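Local coordinates for protein CPn_0803/CP_1068/CPj0803/CpB0832 (Chlamydophila pneumoniae, PDB 3Q9D), which is of unknown function but is probably a coiled-coil protein of the chlamydial type III secretion system, perhaps associated with the needle tip, at residues A[46-51]-A[106-111]; A[69-74]-A[126-131]. All blocks are in the same frame, centred on the assembly; numbering follows the deposited sequence. Where two conformers were deposited one is given.

Contact 1: A[46-51]-A[106-111]; sequences LEDNVF and APQQKQ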
# COMPACT_ATOMS: atom_id res chain seq x y z
N LEU A 46 4.87 6.60 -43.90
CA LEU A 46 3.89 6.56 -42.83
C LEU A 46 2.63 7.35 -43.16
O LEU A 46 2.71 8.46 -43.69
CB LEU A 46 4.51 7.14 -41.56
CG LEU A 46 5.77 6.48 -41.02
CD1 LEU A 46 6.51 7.46 -40.14
CD2 LEU A 46 5.43 5.20 -40.26
N GLU A 47 1.46 6.81 -42.82
CA GLU A 47 0.21 7.54 -42.95
C GLU A 47 -0.02 8.40 -41.70
O GLU A 47 0.43 8.02 -40.62
CB GLU A 47 -0.95 6.56 -43.15
CG GLU A 47 -1.00 5.41 -42.13
CD GLU A 47 -0.12 4.20 -42.50
OE1 GLU A 47 1.09 4.37 -42.76
OE2 GLU A 47 -0.67 3.07 -42.53
N ASP A 48 -0.70 9.55 -41.84
CA ASP A 48 -0.98 10.43 -40.70
C ASP A 48 -1.67 9.64 -39.61
O ASP A 48 -1.57 9.97 -38.41
CB ASP A 48 -1.91 11.59 -41.10
CG ASP A 48 -1.19 12.69 -41.89
OD1 ASP A 48 0.06 12.69 -41.91
OD2 ASP A 48 -1.89 13.55 -42.48
N ASN A 49 -2.39 8.61 -40.03
CA ASN A 49 -3.16 7.85 -39.07
C ASN A 49 -2.26 7.22 -38.00
O ASN A 49 -2.70 7.03 -36.87
CB ASN A 49 -3.99 6.79 -39.78
CG ASN A 49 -5.30 6.52 -39.07
OD1 ASN A 49 -5.87 7.41 -38.44
ND2 ASN A 49 -5.77 5.28 -39.16
N VAL A 50 -1.01 6.91 -38.36
CA VAL A 50 -0.08 6.25 -37.44
C VAL A 50 0.28 7.15 -36.26
O VAL A 50 0.35 6.70 -35.12
CB VAL A 50 1.21 5.78 -38.15
CG1 VAL A 50 2.16 5.10 -37.17
CG2 VAL A 50 0.87 4.83 -39.30
N PHE A 51 0.53 8.42 -36.54
CA PHE A 51 0.85 9.36 -35.49
C PHE A 51 -0.33 9.51 -34.57
O PHE A 51 -0.17 9.67 -33.36
CB PHE A 51 1.24 10.73 -36.06
CG PHE A 51 2.61 10.75 -36.70
CD1 PHE A 51 3.72 11.13 -35.97
CD2 PHE A 51 2.78 10.36 -38.02
CE1 PHE A 51 4.98 11.14 -36.55
CE2 PHE A 51 4.04 10.37 -38.61
CZ PHE A 51 5.14 10.76 -37.86
N ALA A 106 7.00 15.48 -43.53
CA ALA A 106 6.21 16.57 -44.09
C ALA A 106 5.76 17.46 -42.94
O ALA A 106 5.66 17.00 -41.82
CB ALA A 106 4.99 16.02 -44.83
N PRO A 107 5.50 18.74 -43.21
CA PRO A 107 5.23 19.67 -42.10
C PRO A 107 4.18 19.22 -41.07
O PRO A 107 4.42 19.36 -39.86
CB PRO A 107 4.80 20.95 -42.83
CG PRO A 107 5.59 20.88 -44.14
CD PRO A 107 5.58 19.43 -44.52
N GLN A 108 3.04 18.68 -41.50
CA GLN A 108 2.03 18.26 -40.52
C GLN A 108 2.50 17.10 -39.64
O GLN A 108 2.19 17.05 -38.45
CB GLN A 108 0.70 17.93 -41.18
CG GLN A 108 0.02 19.17 -41.74
CD GLN A 108 -1.37 18.90 -42.28
OE1 GLN A 108 -1.91 17.80 -42.12
NE2 GLN A 108 -1.96 19.90 -42.92
N GLN A 109 3.26 16.19 -40.23
CA GLN A 109 3.81 15.08 -39.46
C GLN A 109 4.96 15.55 -38.58
O GLN A 109 5.12 15.09 -37.46
CB GLN A 109 4.25 13.95 -40.38
CG GLN A 109 3.08 13.23 -41.03
CD GLN A 109 3.49 11.90 -41.66
OE1 GLN A 109 4.66 11.67 -41.92
NE2 GLN A 109 2.51 11.02 -41.88
N LYS A 110 5.76 16.49 -39.08
CA LYS A 110 6.84 17.00 -38.25
C LYS A 110 6.25 17.67 -37.01
O LYS A 110 6.74 17.44 -35.89
CB LYS A 110 7.74 17.97 -39.02
CG LYS A 110 8.99 18.36 -38.27
CD LYS A 110 9.84 19.36 -39.10
CE LYS A 110 10.42 18.72 -40.35
NZ LYS A 110 11.28 19.68 -41.14
N GLN A 111 5.21 18.48 -37.19
CA GLN A 111 4.52 19.08 -36.05
C GLN A 111 3.99 18.05 -35.04
O GLN A 111 4.08 18.25 -33.82
CB GLN A 111 3.37 19.98 -36.51
CG GLN A 111 3.79 21.28 -37.16
CD GLN A 111 2.60 22.20 -37.43
OE1 GLN A 111 1.45 21.75 -37.43
NE2 GLN A 111 2.88 23.48 -37.64
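The first turns of helices 48-61 and 107-133 meet where Asp48 and Gln109 bring their CA atoms to 6.8 Å, the nearest such pair between the two segments. This is the outer end of a helical bundle in the N-terminal half of the chain, and the contact rests largely on one side chain, Gln109. Its CG is anti to the carbonyl carbon (chi1 -70°) and the chain is extended beyond it, which carries the amide across to the opposite segment. There NE2 gives one hydrogen to each of two acceptors. One bond runs to Leu46 O, the backbone carbonyl just ahead of the helix, at 3.1 Å from NE2; this oxygen is met from above its carbonyl plane yet lies close to the plane of the glutamine amide. The second bond, 3.0 Å from NE2 to Asp48 OD1, is more bent, with an N-H...O angle of 144°, and meets the carboxylate on its anti side. Together the two bonds should fix the rotation of the amide. Phe51 packs against the same group; the two side chains cross at nearly a right angle, ring and amide planes 50° apart. Phe51 also touches Met95 of helix 86-98, while Leu46 reaches Ile88 and Phe91, so the amide lies beside an apolar seam. The closest approach of the ring to the glutamine is 3.5 Å, from Phe51 CE2 to Gln109 CD.

Contact 2: A[69-74]-A[126-131]; sequences TTFREF and VAKDIH
Phe71 lays one face of its ring along the aliphatic chain of Lys128, whose CG stands almost over the ring centre, 4.2 Å from the centroid, in a CH-pi contact. Here helix 70-82 packs on the C-terminal part of helix 107-133 within the N-terminal helical bundle; the axes of the two segments come within 8.6 Å and run at 129° to each other, an inclined crossing. The phenylalanine and lysine side chains run side by side and point the same way, each with CG anti to its backbone nitrogen (Phe71 chi1 -176°), which lets the ring follow the methylenes from CB to CD. The small side chain of Ala127 permits the close backbone approach: Phe71 and Ala127 have CA atoms 5.0 Å apart, and the methyl is met by Thr70 CG2 at 3.9 Å from Ala127 CB. Phe71 also packs on Ile97 of helix 86-98 and on Ile124, joining this crossing to the bundle interior.

One turn beyond Ala127, His131 places its imidazole against Arg72. The NE2 corner of the ring sits over one face of the guanidinium, 3.4 Å from Arg72 CZ, with the two planes 31° apart; Arg72 NE and His131 NE2 are close but too poorly angled to bond. The arginine is engaged otherwise: NH1 forms a salt bridge with Asp143 of the second subunit, which should hold the guanidinium in place against the imidazole and ties the crossing to the assembly. Between the backbones a single water bridges the helices, accepting from Phe71 N at 2.8 Å and donating to Ala127 O at 2.8 Å.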
# COMPACT_ATOMS: atom_id res chain seq x y z
N THR A 69 6.46 -1.68 -15.08
CA THR A 69 6.18 -2.30 -16.36
C THR A 69 6.01 -1.29 -17.51
O THR A 69 5.85 -1.69 -18.67
CB THR A 69 4.88 -3.14 -16.33
OG1 THR A 69 3.78 -2.28 -16.04
CG2 THR A 69 4.95 -4.27 -15.29
N THR A 70 6.00 -0.01 -17.18
CA THR A 70 5.57 1.03 -18.12
C THR A 70 6.53 1.18 -19.31
O THR A 70 6.08 1.36 -20.46
CB THR A 70 5.40 2.37 -17.42
OG1 THR A 70 4.44 2.23 -16.36
CG2 THR A 70 4.92 3.48 -18.42
N PHE A 71 7.83 1.10 -19.07
CA PHE A 71 8.74 1.19 -20.20
C PHE A 71 8.54 0.04 -21.18
O PHE A 71 8.49 0.23 -22.40
CB PHE A 71 10.21 1.24 -19.78
CG PHE A 71 11.12 1.44 -20.95
CD1 PHE A 71 11.16 2.66 -21.61
CD2 PHE A 71 11.87 0.39 -21.45
CE1 PHE A 71 11.98 2.85 -22.71
CE2 PHE A 71 12.70 0.56 -22.57
CZ PHE A 71 12.74 1.79 -23.20
N ARG A 72 8.38 -1.16 -20.65
CA ARG A 72 8.10 -2.29 -21.52
C ARG A 72 6.74 -2.18 -22.21
O ARG A 72 6.58 -2.62 -23.34
CB ARG A 72 8.24 -3.62 -20.75
CG ARG A 72 9.70 -4.12 -20.83
CD ARG A 72 9.98 -5.29 -19.92
NE ARG A 72 9.86 -4.93 -18.51
CZ ARG A 72 10.44 -5.59 -17.52
NH1 ARG A 72 11.19 -6.65 -17.78
NH2 ARG A 72 10.28 -5.19 -16.26
N GLU A 73 5.77 -1.58 -21.53
CA GLU A 73 4.46 -1.41 -22.14
C GLU A 73 4.55 -0.44 -23.32
O GLU A 73 3.94 -0.66 -24.37
CB GLU A 73 3.45 -0.89 -21.11
CG GLU A 73 2.03 -0.84 -21.65
CD GLU A 73 0.99 -0.47 -20.57
OE1 GLU A 73 1.40 -0.06 -19.46
OE2 GLU A 73 -0.23 -0.60 -20.86
N PHE A 74 5.31 0.63 -23.13
CA PHE A 74 5.62 1.56 -24.21
C PHE A 74 6.32 0.88 -25.40
O PHE A 74 5.96 1.10 -26.56
CB PHE A 74 6.49 2.70 -23.66
CG PHE A 74 7.34 3.36 -24.70
CD1 PHE A 74 6.79 4.27 -25.59
CD2 PHE A 74 8.70 3.08 -24.78
CE1 PHE A 74 7.60 4.90 -26.58
CE2 PHE A 74 9.51 3.70 -25.74
CZ PHE A 74 8.96 4.60 -26.64
N VAL A 126 11.54 8.77 -17.67
CA VAL A 126 11.25 8.42 -16.28
C VAL A 126 10.83 6.96 -16.15
O VAL A 126 11.29 6.27 -15.24
CB VAL A 126 10.23 9.36 -15.65
CG1 VAL A 126 9.77 8.81 -14.28
CG2 VAL A 126 10.85 10.76 -15.51
N ALA A 127 9.98 6.47 -17.07
CA ALA A 127 9.65 5.03 -17.07
C ALA A 127 10.90 4.17 -17.19
O ALA A 127 11.04 3.15 -16.52
CB ALA A 127 8.66 4.69 -18.19
N LYS A 128 11.80 4.56 -18.08
CA LYS A 128 13.04 3.80 -18.27
C LYS A 128 13.90 3.88 -17.00
O LYS A 128 14.45 2.87 -16.57
CB LYS A 128 13.81 4.35 -19.47
CG LYS A 128 14.98 3.46 -19.93
CD LYS A 128 15.53 3.98 -21.27
CE LYS A 128 16.60 3.06 -21.83
NZ LYS A 128 16.58 3.02 -23.33
N ASP A 129 13.95 5.06 -16.38
CA ASP A 129 14.69 5.24 -15.13
C ASP A 129 14.13 4.36 -14.01
O ASP A 129 14.90 3.75 -13.26
CB ASP A 129 14.68 6.71 -14.69
CG ASP A 129 15.91 7.09 -13.87
OD1 ASP A 129 16.99 6.49 -14.06
OD2 ASP A 129 15.81 8.02 -13.05
N ILE A 130 12.80 4.28 -13.91
CA ILE A 130 12.15 3.50 -12.86
C ILE A 130 12.46 1.99 -13.05
O ILE A 130 12.84 1.27 -12.11
CB ILE A 130 10.62 3.79 -12.86
CG1 ILE A 130 10.36 5.22 -12.33
CG2 ILE A 130 9.87 2.74 -12.05
CD1 ILE A 130 8.89 5.68 -12.38
N HIS A 131 12.32 1.55 -14.29
CA HIS A 131 12.72 0.21 -14.70
C HIS A 131 14.14 -0.12 -14.21
O HIS A 131 14.42 -1.24 -13.76
CB HIS A 131 12.63 0.12 -16.23
CG HIS A 131 12.79 -1.26 -16.77
ND1 HIS A 131 13.57 -2.22 -16.17
CD2 HIS A 131 12.27 -1.85 -17.88
CE1 HIS A 131 13.52 -3.33 -16.87
NE2 HIS A 131 12.74 -3.13 -17.92
O HOH W 1 9.03 1.15 -16.49

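In the fold
Both contacts use helix 107-133, contact 1 at its first turn and contact 2 near its far end, with centres 25 Å apart and nearest atoms about 11 Å apart, so they do not touch. Their segments alternate along the chain: 46-51, 69-74, 106-111, then 126-131. Helices 48-61 and 70-82, consecutive in sequence, are thus joined to the same long helix at separate levels, while helix 86-98 packs beside both contacts. Contact 1 lies at the surface, its centre about 31 Å from that of the chain, and no other subunit touches it. Contact 2, partly buried and centred about 10 Å from the chain centre, meets two other subunits, so the inner crossing takes part in the six-chain assembly.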